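Local coordinates for protein endosialidase (Enterobacteria phage phi92, PDB 4HIZ) that cleaves internal alpha-2,8 and alpha-2,9 linkages of sialic acid polymers, as an endosialidase of a bacteriophage, at residues D121-T125 and R532-Y536; Y184-P188 and L205-L210; G357-T362 and T374-A379. Where two conformers were deposited one is given. Residues are numbered along the deposited sequence.

Contact 1 (D121-T125 and R532-Y536); sequences DDGQT and RDFKY
A glutamine amide can tie a turn to an extended chain through both its ends, as Gln124 does. Asp121 to Gln124 form a type I' turn, with Asp122 and Gly123 at positive phi; 532-536 runs extended from Asp533 and enters a short strand towards Tyr536. Gln124 and Asp533 have the nearest CA atoms, 7.6 Å apart. Gln124 (chi1 m, chi2 t) accepts at OE1 from Phe534 N at 2.9 Å, while Gln124 NE2 donates to Asp121 O at 3.3 Å and, weakly, to Arg532 O at 3.4 Å. The turn is an Asp box, Ser-X-Asp-X-Gly-X-Thr-Trp, the signature of sialidase propeller blades. Its Asp121 takes Thr125 N on OD1 (2.8 Å) and Thr125 OG1 on OD2 (2.6 Å); Ser119 OG serves Thr125 O and the Asp121 and Gly123 amides. Phe534 (chi1 p) sets one ring face under Gln124 OE1 and its edge towards Thr125 CG2, 4.0 Å from Phe534 CE1, and Asp121 OD2, 3.3 Å from Phe534 CZ. A water joins Asp122 OD2 and Arg532 NH1, 2.9 Å from each. Asp122 OD1 salt-bridges Lys480; Asp533 pairs with Arg521. From the second subunit, Tyr433 bonds Asp122 OD2, Asp460 salt-bridges Arg532 and Asp78 bonds Tyr536 OH.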
ATOM      1  N   ASP A 121       9.150 -15.093   7.415  1.00 11.16           N
ATOM      2  CA  ASP A 121      10.416 -15.248   6.685  1.00 11.10           C
ATOM      3  C   ASP A 121      11.640 -14.865   7.538  1.00 11.54           C
ATOM      4  O   ASP A 121      12.567 -14.190   7.055  1.00 11.59           O
ATOM      5  CB  ASP A 121      10.377 -14.440   5.370  1.00 11.65           C
ATOM      6  CG  ASP A 121       9.979 -13.002   5.581  1.00 12.58           C
ATOM      7  OD1 ASP A 121      10.152 -12.475   6.720  1.00 12.40           O
ATOM      8  OD2 ASP A 121       9.554 -12.364   4.562  1.00 14.73           O
ATOM      9  N   ASP A 122      11.649 -15.325   8.797  1.00 10.78           N
ATOM     10  CA  ASP A 122      12.794 -15.130   9.658  1.00 11.22           C
ATOM     11  C   ASP A 122      13.026 -13.650   9.987  1.00 11.02           C
ATOM     12  O   ASP A 122      14.146 -13.264  10.329  1.00 12.01           O
ATOM     13  CB  ASP A 122      14.055 -15.824   9.098  1.00 11.83           C
ATOM     14  CG  ASP A 122      13.874 -17.337   9.044  1.00 14.52           C
ATOM     15  OD1 ASP A 122      13.464 -17.913  10.062  1.00 14.82           O
ATOM     16  OD2 ASP A 122      14.066 -17.955   7.997  1.00 15.35           O
ATOM     17  N   GLY A 123      11.970 -12.843   9.889  1.00 10.31           N
ATOM     18  CA  GLY A 123      12.029 -11.454  10.348  1.00  9.88           C
ATOM     19  C   GLY A 123      12.400 -10.486   9.239  1.00 10.36           C
ATOM     20  O   GLY A 123      12.737  -9.327   9.535  1.00 11.61           O
ATOM     21  N   GLN A 124      12.370 -10.940   7.980  1.00 10.23           N
ATOM     22  CA  GLN A 124      12.647  -9.996   6.900  1.00  9.46           C
ATOM     23  C   GLN A 124      11.465  -9.102   6.615  1.00 11.15           C
ATOM     24  O   GLN A 124      11.652  -7.902   6.389  1.00 12.79           O
ATOM     25  CB  GLN A 124      12.992 -10.777   5.611  1.00  9.09           C
ATOM     26  CG  GLN A 124      14.277 -11.548   5.783  1.00 10.60           C
ATOM     27  CD  GLN A 124      14.669 -12.244   4.486  1.00 12.30           C
ATOM     28  OE1 GLN A 124      15.275 -11.610   3.607  1.00 12.35           O
ATOM     29  NE2 GLN A 124      14.299 -13.522   4.342  1.00 13.27           N
ATOM     30  N   THR A 125      10.258  -9.675   6.577  1.00 11.06           N
ATOM     31  CA  THR A 125       9.046  -8.901   6.303  1.00 11.01           C
ATOM     32  C   THR A 125       7.954  -9.276   7.279  1.00 10.29           C
ATOM     33  O   THR A 125       7.938 -10.393   7.818  1.00 10.94           O
ATOM     34  CB  THR A 125       8.480  -9.077   4.853  1.00 12.76           C
ATOM     35  OG1 THR A 125       7.933 -10.397   4.676  1.00 13.76           O
ATOM     36  CG2 THR A 125       9.563  -8.794   3.780  1.00 15.02           C
ATOM     37  N   ARG A 532      19.300 -17.082   2.865  1.00 12.55           N
ATOM     38  CA  ARG A 532      17.874 -17.058   2.630  1.00 13.04           C
ATOM     39  C   ARG A 532      17.383 -15.626   2.386  1.00 12.19           C
ATOM     40  O   ARG A 532      16.168 -15.396   2.252  1.00 12.15           O
ATOM     41  CB  ARG A 532      17.131 -17.622   3.851  1.00 12.63           C
ATOM     42  CG  ARG A 532      17.055 -19.180   3.939  1.00 13.72           C
ATOM     43  CD  ARG A 532      18.343 -19.726   4.485  1.00 13.35           C
ATOM     44  NE  ARG A 532      18.442 -21.204   4.514  1.00 12.87           N
ATOM     45  CZ  ARG A 532      18.274 -21.939   5.607  1.00 13.47           C
ATOM     46  NH1 ARG A 532      17.920 -21.362   6.760  1.00 13.90           N
ATOM     47  NH2 ARG A 532      18.454 -23.251   5.548  1.00 14.22           N
ATOM     48  N   ASP A 533      18.297 -14.658   2.367  1.00 12.20           N
ATOM     49  CA  ASP A 533      17.852 -13.267   2.388  1.00 12.68           C
ATOM     50  C   ASP A 533      17.395 -12.811   1.002  1.00 12.29           C
ATOM     51  O   ASP A 533      17.904 -13.304  -0.022  1.00 12.96           O
ATOM     52  CB  ASP A 533      18.958 -12.337   2.922  1.00 15.45           C
ATOM     53  CG  ASP A 533      19.153 -12.460   4.445  1.00 22.33           C
ATOM     54  OD1 ASP A 533      18.316 -13.054   5.160  1.00 19.62           O
ATOM     55  OD2 ASP A 533      20.143 -11.889   4.954  1.00 31.04           O
ATOM     56  N   PHE A 534      16.444 -11.875   0.966  1.00 11.50           N
ATOM     57  CA  PHE A 534      16.057 -11.233  -0.299  1.00 10.93           C
ATOM     58  C   PHE A 534      15.819  -9.764  -0.101  1.00 11.72           C
ATOM     59  O   PHE A 534      15.572  -9.312   1.025  1.00 12.40           O
ATOM     60  CB  PHE A 534      14.786 -11.913  -0.917  1.00 11.38           C
ATOM     61  CG  PHE A 534      13.600 -11.943   0.030  1.00 12.26           C
ATOM     62  CD1 PHE A 534      12.788 -10.809   0.186  1.00 13.28           C
ATOM     63  CD2 PHE A 534      13.318 -13.096   0.792  1.00 14.03           C
ATOM     64  CE1 PHE A 534      11.700 -10.808   1.101  1.00 14.35           C
ATOM     65  CE2 PHE A 534      12.236 -13.091   1.677  1.00 15.32           C
ATOM     66  CZ  PHE A 534      11.435 -11.960   1.823  1.00 15.66           C
ATOM     67  N   LYS A 535      15.946  -9.009  -1.195  1.00 11.96           N
ATOM     68  CA  LYS A 535      15.527  -7.614  -1.240  1.00 13.94           C
ATOM     69  C   LYS A 535      14.036  -7.606  -1.565  1.00 13.04           C
ATOM     70  O   LYS A 535      13.561  -8.416  -2.364  1.00 13.86           O
ATOM     71  CB  LYS A 535      16.281  -6.921  -2.372  1.00 18.83           C
ATOM     72  CG  LYS A 535      16.105  -5.424  -2.349  1.00 30.64           C
ATOM     73  CD  LYS A 535      17.010  -4.735  -3.407  1.00 45.11           C
ATOM     74  CE  LYS A 535      18.061  -5.701  -4.025  1.00 59.06           C
ATOM     75  NZ  LYS A 535      19.196  -6.108  -3.131  1.00 65.96           N
ATOM     76  N   TYR A 536      13.277  -6.704  -0.972  1.00 12.89           N
ATOM     77  CA  TYR A 536      11.856  -6.679  -1.322  1.00 12.49           C
ATOM     78  C   TYR A 536      11.613  -5.732  -2.462  1.00 12.66           C
ATOM     79  O   TYR A 536      11.880  -4.521  -2.324  1.00 13.46           O
ATOM     80  CB  TYR A 536      11.066  -6.235  -0.110  1.00 12.89           C
ATOM     81  CG  TYR A 536       9.570  -6.302  -0.241  1.00 12.58           C
ATOM     82  CD1 TYR A 536       8.864  -7.439   0.172  1.00 12.74           C
ATOM     83  CD2 TYR A 536       8.850  -5.230  -0.732  1.00 13.59           C
ATOM     84  CE1 TYR A 536       7.479  -7.468   0.107  1.00 14.11           C
ATOM     85  CE2 TYR A 536       7.473  -5.262  -0.808  1.00 14.08           C
ATOM     86  CZ  TYR A 536       6.793  -6.374  -0.358  1.00 15.29           C
ATOM     87  OH  TYR A 536       5.425  -6.390  -0.409  1.00 17.67           O
TER
HETATM   88  O   HOH W   1      16.861 -18.787   7.641  1.00 16.06           O

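Contact 2 (Y184-P188 and L205-L210); sequences YYRRP and LKKHGL. With EDO (1,2-ethanediol), chain K.
This is a side-chain-to-backbone hydrogen-bonded contact, in which side chains from edge strand 185-186 and the residues flanking it hold the carbonyls of a loop beside the antiparallel sheet inserted into the propeller. Segment 205-210 is irregular throughout; CA atoms are nearest at Pro188 and Leu205 (7.5 Å). Arg186 (chi1 m, chi2 m) brings its guanidinium edge to Lys206 O, at 2.9 Å from NH1 and 3.1 Å from NH2; a weak bond joins NH2 to Lys207 O at 3.4 Å. Tyr184, chi1 p, donates OH to His208 O at 2.7 Å. Positive phi at Lys207 and Gly209 curls the loop, and His208 ND1 accepts from Leu210 N at 2.9 Å. Pro188 CG meets Leu205 CD1 at 3.6 Å. A 1,2-ethanediol, probably from the crystallisation liquor, takes Gly209 N on O2 (2.9 Å). Tyr184, Arg186 and Pro188 hydrogen-bond through their backbones along strand 261-264 and the residues before it, while Leu205 and Leu210 pack on Phe262 of that strand and Phe241 of strand 240-244.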
ATOM      1  N   TYR A 184      -2.440 -24.449  14.847  1.00 12.37           N
ATOM      2  CA  TYR A 184      -1.425 -25.459  14.574  1.00 12.19           C
ATOM      3  C   TYR A 184      -1.985 -26.537  13.700  1.00 11.73           C
ATOM      4  O   TYR A 184      -3.226 -26.666  13.561  1.00 12.26           O
ATOM      5  CB  TYR A 184      -0.780 -26.032  15.866  1.00 12.56           C
ATOM      6  CG  TYR A 184      -1.625 -26.953  16.768  1.00 12.54           C
ATOM      7  CD1 TYR A 184      -1.956 -28.246  16.350  1.00 12.90           C
ATOM      8  CD2 TYR A 184      -2.013 -26.549  18.048  1.00 12.58           C
ATOM      9  CE1 TYR A 184      -2.658 -29.095  17.173  1.00 13.60           C
ATOM     10  CE2 TYR A 184      -2.716 -27.405  18.888  1.00 12.22           C
ATOM     11  CZ  TYR A 184      -3.054 -28.669  18.420  1.00 12.82           C
ATOM     12  OH  TYR A 184      -3.766 -29.562  19.226  1.00 13.62           O
ATOM     13  N   TYR A 185      -1.071 -27.297  13.097  1.00 11.62           N
ATOM     14  CA  TYR A 185      -1.405 -28.373  12.163  1.00 11.73           C
ATOM     15  C   TYR A 185      -0.683 -29.643  12.626  1.00 12.99           C
ATOM     16  O   TYR A 185       0.456 -29.579  13.114  1.00 13.91           O
ATOM     17  CB  TYR A 185      -0.851 -27.969  10.764  1.00 11.63           C
ATOM     18  CG  TYR A 185      -0.790 -29.110   9.802  1.00 13.51           C
ATOM     19  CD1 TYR A 185      -1.958 -29.658   9.274  1.00 13.98           C
ATOM     20  CD2 TYR A 185       0.437 -29.663   9.421  1.00 14.43           C
ATOM     21  CE1 TYR A 185      -1.902 -30.730   8.375  1.00 14.55           C
ATOM     22  CE2 TYR A 185       0.493 -30.763   8.535  1.00 14.66           C
ATOM     23  CZ  TYR A 185      -0.670 -31.273   8.013  1.00 15.62           C
ATOM     24  OH  TYR A 185      -0.607 -32.341   7.130  1.00 16.90           O
ATOM     25  N   ARG A 186      -1.332 -30.798  12.488  1.00 12.85           N
ATOM     26  CA  ARG A 186      -0.682 -32.080  12.770  1.00 12.84           C
ATOM     27  C   ARG A 186      -1.044 -33.045  11.660  1.00 13.75           C
ATOM     28  O   ARG A 186      -2.150 -32.945  11.076  1.00 14.13           O
ATOM     29  CB  ARG A 186      -1.241 -32.692  14.074  1.00 13.77           C
ATOM     30  CG  ARG A 186      -1.110 -31.812  15.282  1.00 15.52           C
ATOM     31  CD  ARG A 186       0.296 -31.856  15.866  1.00 18.46           C
ATOM     32  NE  ARG A 186       0.306 -31.203  17.191  1.00 20.23           N
ATOM     33  CZ  ARG A 186       0.040 -31.807  18.364  1.00 20.66           C
ATOM     34  NH1 ARG A 186      -0.217 -33.115  18.445  1.00 21.85           N
ATOM     35  NH2 ARG A 186       0.055 -31.093  19.504  1.00 21.09           N
ATOM     36  N   ARG A 187      -0.144 -33.993  11.386  1.00 14.33           N
ATOM     37  CA  ARG A 187      -0.415 -35.075  10.450  0.63 14.94           C
ATOM     38  C   ARG A 187      -0.216 -36.421  11.157  1.00 16.57           C
ATOM     39  O   ARG A 187       0.841 -37.037  11.044  1.00 16.97           O
ATOM     40  CB  ARG A 187       0.539 -34.949   9.279  0.63 14.45           C
ATOM     41  CG  ARG A 187       0.204 -35.880   8.119  0.63 15.19           C
ATOM     42  CD  ARG A 187       1.166 -35.681   7.026  0.63 16.01           C
ATOM     43  NE  ARG A 187       1.023 -36.721   6.010  0.63 17.70           N
ATOM     44  CZ  ARG A 187       1.920 -37.685   5.783  0.63 20.30           C
ATOM     45  NH1 ARG A 187       1.699 -38.568   4.833  0.63 23.39           N
ATOM     46  NH2 ARG A 187       3.038 -37.765   6.495  0.63 19.82           N
ATOM     47  N   PRO A 188      -1.226 -36.867  11.924  1.00 17.51           N
ATOM     48  CA  PRO A 188      -1.063 -38.058  12.755  1.00 17.42           C
ATOM     49  C   PRO A 188      -1.366 -39.317  11.979  1.00 17.58           C
ATOM     50  O   PRO A 188      -1.887 -39.249  10.871  1.00 18.09           O
ATOM     51  CB  PRO A 188      -2.117 -37.861  13.878  1.00 18.00           C
ATOM     52  CG  PRO A 188      -2.720 -36.465  13.631  1.00 18.74           C
ATOM     53  CD  PRO A 188      -2.512 -36.205  12.179  1.00 18.69           C
ATOM     54  N   LEU A 205      -4.376 -37.394  20.285  1.00 16.47           N
ATOM     55  CA  LEU A 205      -3.504 -36.407  19.669  1.00 16.61           C
ATOM     56  C   LEU A 205      -2.621 -35.866  20.797  1.00 17.41           C
ATOM     57  O   LEU A 205      -3.104 -35.187  21.709  1.00 17.87           O
ATOM     58  CB  LEU A 205      -4.370 -35.305  19.048  1.00 18.53           C
ATOM     59  CG  LEU A 205      -3.693 -34.287  18.160  1.00 22.87           C
ATOM     60  CD1 LEU A 205      -3.289 -34.956  16.840  1.00 25.32           C
ATOM     61  CD2 LEU A 205      -4.656 -33.129  17.889  1.00 22.84           C
ATOM     62  N   LYS A 206      -1.327 -36.172  20.748  1.00 18.83           N
ATOM     63  CA  LYS A 206      -0.461 -35.897  21.897  0.50 19.82           C
ATOM     64  C   LYS A 206      -0.349 -34.411  22.219  1.00 17.99           C
ATOM     65  O   LYS A 206      -0.172 -33.592  21.339  1.00 17.16           O
ATOM     66  CB  LYS A 206       0.920 -36.533  21.712  0.50 24.32           C
ATOM     67  CG  LYS A 206       0.884 -38.074  21.781  0.50 28.98           C
ATOM     68  CD  LYS A 206       2.268 -38.667  22.047  0.50 34.50           C
ATOM     69  CE  LYS A 206       2.288 -40.186  21.908  0.50 39.56           C
ATOM     70  NZ  LYS A 206       1.601 -40.900  23.028  0.50 42.95           N
ATOM     71  N   LYS A 207      -0.509 -34.090  23.499  1.00 18.16           N
ATOM     72  CA  LYS A 207      -0.355 -32.731  24.017  0.50 17.84           C
ATOM     73  C   LYS A 207      -1.166 -31.725  23.206  1.00 17.70           C
ATOM     74  O   LYS A 207      -0.680 -30.687  22.774  1.00 19.08           O
ATOM     75  CB  LYS A 207       1.130 -32.348  24.103  0.50 18.89           C
ATOM     76  CG  LYS A 207       1.972 -33.337  24.915  0.50 20.30           C
ATOM     77  CD  LYS A 207       1.270 -33.761  26.226  0.50 22.62           C
ATOM     78  CE  LYS A 207       2.046 -34.846  26.971  0.50 23.03           C
ATOM     79  NZ  LYS A 207       1.967 -36.195  26.319  0.50 21.63           N
ATOM     80  N   HIS A 208      -2.440 -32.037  23.014  1.00 16.17           N
ATOM     81  CA  HIS A 208      -3.275 -31.235  22.111  1.00 15.29           C
ATOM     82  C   HIS A 208      -3.570 -29.814  22.629  1.00 14.75           C
ATOM     83  O   HIS A 208      -3.798 -28.884  21.834  1.00 15.73           O
ATOM     84  CB  HIS A 208      -4.569 -31.999  21.778  1.00 15.49           C
ATOM     85  CG  HIS A 208      -5.335 -32.439  22.985  1.00 14.58           C
ATOM     86  ND1 HIS A 208      -6.111 -31.569  23.727  1.00 13.96           N
ATOM     87  CD2 HIS A 208      -5.441 -33.655  23.589  1.00 15.78           C
ATOM     88  CE1 HIS A 208      -6.663 -32.233  24.735  1.00 15.11           C
ATOM     89  NE2 HIS A 208      -6.267 -33.493  24.675  1.00 15.78           N
ATOM     90  N   GLY A 209      -3.589 -29.639  23.949  1.00 13.88           N
ATOM     91  CA  GLY A 209      -3.834 -28.333  24.536  1.00 14.98           C
ATOM     92  C   GLY A 209      -5.244 -27.821  24.350  1.00 15.68           C
ATOM     93  O   GLY A 209      -5.509 -26.654  24.599  1.00 17.59           O
ATOM     94  N   LEU A 210      -6.164 -28.677  23.913  1.00 13.82           N
ATOM     95  CA  LEU A 210      -7.537 -28.231  23.658  1.00 13.34           C
ATOM     96  C   LEU A 210      -8.410 -28.251  24.929  1.00 13.57           C
ATOM     97  O   LEU A 210      -8.151 -29.013  25.865  1.00 14.68           O
ATOM     98  CB  LEU A 210      -8.200 -29.105  22.579  1.00 13.12           C
ATOM     99  CG  LEU A 210      -7.405 -29.229  21.280  1.00 15.65           C
ATOM    100  CD1 LEU A 210      -7.957 -30.358  20.381  1.00 14.77           C
ATOM    101  CD2 LEU A 210      -7.453 -27.908  20.557  1.00 17.68           C
TER
HETATM  102  C1  EDO K 805      -4.083 -30.642  28.350  1.00 22.65           C
HETATM  103  O1  EDO K 805      -3.131 -31.487  29.011  1.00 23.96           O
HETATM  104  C2  EDO K 805      -4.493 -31.233  27.008  1.00 20.81           C
HETATM  105  O2  EDO K 805      -3.367 -31.486  26.140  1.00 18.98           O

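Contact 3 (G357-T362 and T374-A379); sequences GILYLT and TLAMSA
Adjacent strands of a propeller blade show regular antiparallel pairing. Segment axes of 358-362 and 374-378 approach to 4.6 Å at 164°, with Tyr360 opposite Met377. Thr374 O lies 3.2 Å from Thr362 CA in a CA-H...O contact. Leu375 forms a non-hydrogen-bonded pair with Thr362, Leu375 CD1 lying 3.9 Å from Thr362 CG2. Ala376 and Leu361 make a hydrogen-bonded pair: Ala376 N to Leu361 O is 2.8 Å, Leu361 N to Ala376 O 2.9 Å. This hairpin supplies the inner strands of a four-stranded sheet, between 347-355 and 386-389, as in sialidase-fold blades. Met377 puts CB 3.8 Å from Tyr360 CD1 and 4.0 Å from Ile358 CG2, on the face shared with Thr362 and Leu375. Ser378 pairs with Leu359 (Ser378 N to Leu359 O 2.8 Å, Leu359 N to Ser378 O 2.9 Å) on the other face; its OG reaches Asn384 O and the amides of Asp380 and Gly382, opening an Asp-box-like turn. Of the waters by Gly357 O, one lies 3.0 Å from it and 3.3 Å from Ala379 O.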
ATOM      1  N   GLY A 357      15.865 -25.190  34.432  1.00 16.68           N
ATOM      2  CA  GLY A 357      15.682 -25.247  35.872  1.00 16.18           C
ATOM      3  C   GLY A 357      16.021 -23.964  36.611  1.00 17.12           C
ATOM      4  O   GLY A 357      15.858 -23.905  37.819  1.00 17.63           O
ATOM      5  N   ILE A 358      16.461 -22.929  35.891  1.00 15.13           N
ATOM      6  CA  ILE A 358      16.851 -21.672  36.533  1.00 15.56           C
ATOM      7  C   ILE A 358      15.973 -20.563  35.990  1.00 14.14           C
ATOM      8  O   ILE A 358      15.750 -20.475  34.788  1.00 14.11           O
ATOM      9  CB  ILE A 358      18.340 -21.355  36.321  1.00 18.00           C
ATOM     10  CG1 ILE A 358      19.172 -22.479  36.953  1.00 22.94           C
ATOM     11  CG2 ILE A 358      18.717 -19.979  36.958  1.00 16.72           C
ATOM     12  CD1 ILE A 358      20.629 -22.284  36.860  1.00 26.55           C
ATOM     13  N   LEU A 359      15.451 -19.729  36.876  1.00 14.08           N
ATOM     14  CA  LEU A 359      14.614 -18.619  36.459  1.00 14.16           C
ATOM     15  C   LEU A 359      15.499 -17.370  36.543  1.00 13.89           C
ATOM     16  O   LEU A 359      16.054 -17.077  37.592  1.00 14.30           O
ATOM     17  CB  LEU A 359      13.432 -18.506  37.451  1.00 15.31           C
ATOM     18  CG  LEU A 359      12.427 -17.379  37.172  1.00 16.68           C
ATOM     19  CD1 LEU A 359      11.828 -17.524  35.742  1.00 18.10           C
ATOM     20  CD2 LEU A 359      11.338 -17.444  38.274  1.00 16.53           C
ATOM     21  N   TYR A 360      15.629 -16.638  35.428  1.00 12.48           N
ATOM     22  CA  TYR A 360      16.388 -15.372  35.386  1.00 13.05           C
ATOM     23  C   TYR A 360      15.424 -14.216  35.326  1.00 12.45           C
ATOM     24  O   TYR A 360      14.339 -14.330  34.756  1.00 12.42           O
ATOM     25  CB  TYR A 360      17.267 -15.359  34.109  1.00 13.15           C
ATOM     26  CG  TYR A 360      18.278 -16.486  34.101  1.00 12.82           C
ATOM     27  CD1 TYR A 360      19.502 -16.350  34.768  1.00 14.22           C
ATOM     28  CD2 TYR A 360      18.000 -17.699  33.450  1.00 12.66           C
ATOM     29  CE1 TYR A 360      20.440 -17.390  34.794  1.00 14.20           C
ATOM     30  CE2 TYR A 360      18.932 -18.743  33.447  1.00 14.08           C
ATOM     31  CZ  TYR A 360      20.143 -18.580  34.125  1.00 15.13           C
ATOM     32  OH  TYR A 360      21.062 -19.600  34.135  1.00 16.51           O
ATOM     33  N   LEU A 361      15.815 -13.099  35.944  1.00 12.43           N
ATOM     34  CA  LEU A 361      14.952 -11.922  36.024  1.00 12.20           C
ATOM     35  C   LEU A 361      15.813 -10.673  35.891  1.00 11.90           C
ATOM     36  O   LEU A 361      16.909 -10.604  36.450  1.00 12.85           O
ATOM     37  CB  LEU A 361      14.214 -11.934  37.393  1.00 13.07           C
ATOM     38  CG  LEU A 361      13.310 -10.728  37.737  1.00 13.68           C
ATOM     39  CD1 LEU A 361      12.155 -11.153  38.676  1.00 14.07           C
ATOM     40  CD2 LEU A 361      14.067  -9.571  38.411  1.00 13.46           C
ATOM     41  N   THR A 362      15.339  -9.690  35.124  1.00 10.95           N
ATOM     42  CA  THR A 362      15.972  -8.356  35.181  1.00 12.12           C
ATOM     43  C   THR A 362      14.928  -7.333  35.550  1.00 12.34           C
ATOM     44  O   THR A 362      13.746  -7.521  35.242  1.00 13.18           O
ATOM     45  CB  THR A 362      16.497  -7.913  33.784  1.00 13.10           C
ATOM     46  OG1 THR A 362      15.406  -7.889  32.858  1.00 12.34           O
ATOM     47  CG2 THR A 362      17.577  -8.840  33.288  1.00 15.55           C
ATOM     48  N   THR A 374      18.693  -4.567  38.044  1.00 12.13           N
ATOM     49  CA  THR A 374      19.353  -5.692  38.707  1.00 12.58           C
ATOM     50  C   THR A 374      19.096  -6.924  37.865  1.00 12.12           C
ATOM     51  O   THR A 374      18.019  -7.062  37.277  1.00 12.69           O
ATOM     52  CB  THR A 374      18.688  -5.922  40.085  1.00 13.47           C
ATOM     53  OG1 THR A 374      18.834  -4.738  40.870  1.00 13.58           O
ATOM     54  CG2 THR A 374      19.319  -7.079  40.863  1.00 15.09           C
ATOM     55  N   LEU A 375      20.093  -7.796  37.799  1.00 12.57           N
ATOM     56  CA  LEU A 375      19.953  -9.136  37.242  1.00 13.31           C
ATOM     57  C   LEU A 375      19.860 -10.120  38.401  1.00 13.72           C
ATOM     58  O   LEU A 375      20.622 -10.024  39.367  1.00 15.22           O
ATOM     59  CB  LEU A 375      21.163  -9.482  36.353  1.00 14.09           C
ATOM     60  CG  LEU A 375      21.301 -10.925  35.834  1.00 15.43           C
ATOM     61  CD1 LEU A 375      20.138 -11.322  34.898  1.00 14.71           C
ATOM     62  CD2 LEU A 375      22.649 -11.107  35.108  1.00 16.79           C
ATOM     63  N   ALA A 376      18.929 -11.056  38.331  1.00 13.18           N
ATOM     64  CA  ALA A 376      18.774 -12.012  39.438  1.00 13.60           C
ATOM     65  C   ALA A 376      18.526 -13.406  38.865  1.00 14.55           C
ATOM     66  O   ALA A 376      18.075 -13.538  37.719  1.00 15.30           O
ATOM     67  CB  ALA A 376      17.633 -11.569  40.331  1.00 15.68           C
ATOM     68  N   MET A 377      18.830 -14.452  39.650  1.00 14.39           N
ATOM     69  CA  MET A 377      18.489 -15.800  39.235  1.00 15.72           C
ATOM     70  C   MET A 377      17.980 -16.584  40.433  1.00 15.31           C
ATOM     71  O   MET A 377      18.404 -16.329  41.559  1.00 15.85           O
ATOM     72  CB  MET A 377      19.703 -16.486  38.605  1.00 18.42           C
ATOM     73  CG  MET A 377      20.857 -16.643  39.558  1.00 21.15           C
ATOM     74  SD  MET A 377      20.878 -18.284  40.336  1.00 28.25           S
ATOM     75  CE  MET A 377      21.989 -18.971  39.139  1.00 31.39           C
ATOM     76  N   SER A 378      17.076 -17.531  40.189  1.00 14.60           N
ATOM     77  CA  SER A 378      16.527 -18.342  41.271  1.00 14.59           C
ATOM     78  C   SER A 378      16.567 -19.773  40.819  1.00 15.47           C
ATOM     79  O   SER A 378      16.128 -20.087  39.715  1.00 15.39           O
ATOM     80  CB  SER A 378      15.080 -17.949  41.563  1.00 14.77           C
ATOM     81  OG  SER A 378      14.483 -18.862  42.487  1.00 14.98           O
ATOM     82  N   ALA A 379      17.066 -20.648  41.686  1.00 17.29           N
ATOM     83  CA  ALA A 379      17.093 -22.084  41.419  1.00 20.04           C
ATOM     84  C   ALA A 379      15.880 -22.797  42.029  1.00 19.13           C
ATOM     85  O   ALA A 379      15.750 -24.028  41.921  1.00 20.11           O
ATOM     86  CB  ALA A 379      18.388 -22.691  41.960  1.00 22.11           C
TER
HETATM   87  O   HOH W   2      13.954 -21.913  39.408  1.00 18.47           O
HETATM   88  O   HOH W   3      15.300 -26.309  39.523  1.00 44.47           O
HETATM   89  O   HOH W   4      13.542 -24.617  39.366  1.00 57.70           O

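The contacts lie in three separate parts of the fold. Centres of contacts 1 and 2 are about 29 Å apart. Centres of contacts 1 and 3 are about 34 Å apart. Between the centres of contacts 2 and 3 the distance is about 32 Å, and none touches another. Contact 1 joins segments 407 residues apart at their closest ends, with contacts 2 and 3 following one another inside its loop; it ties an early blade to the chain leaving the propeller. Contact 2 lies at an edge strand of the sheet inserted between strands 172-181 and 272-275 of another blade, a sheet that also carries glycan-binding residues such as Phe218 and Ser219. Contact 3 is a blade's own hairpin. Contacts 1 and 2 both meet the second subunit, whereas contact 3 touches no other chain of the trimer.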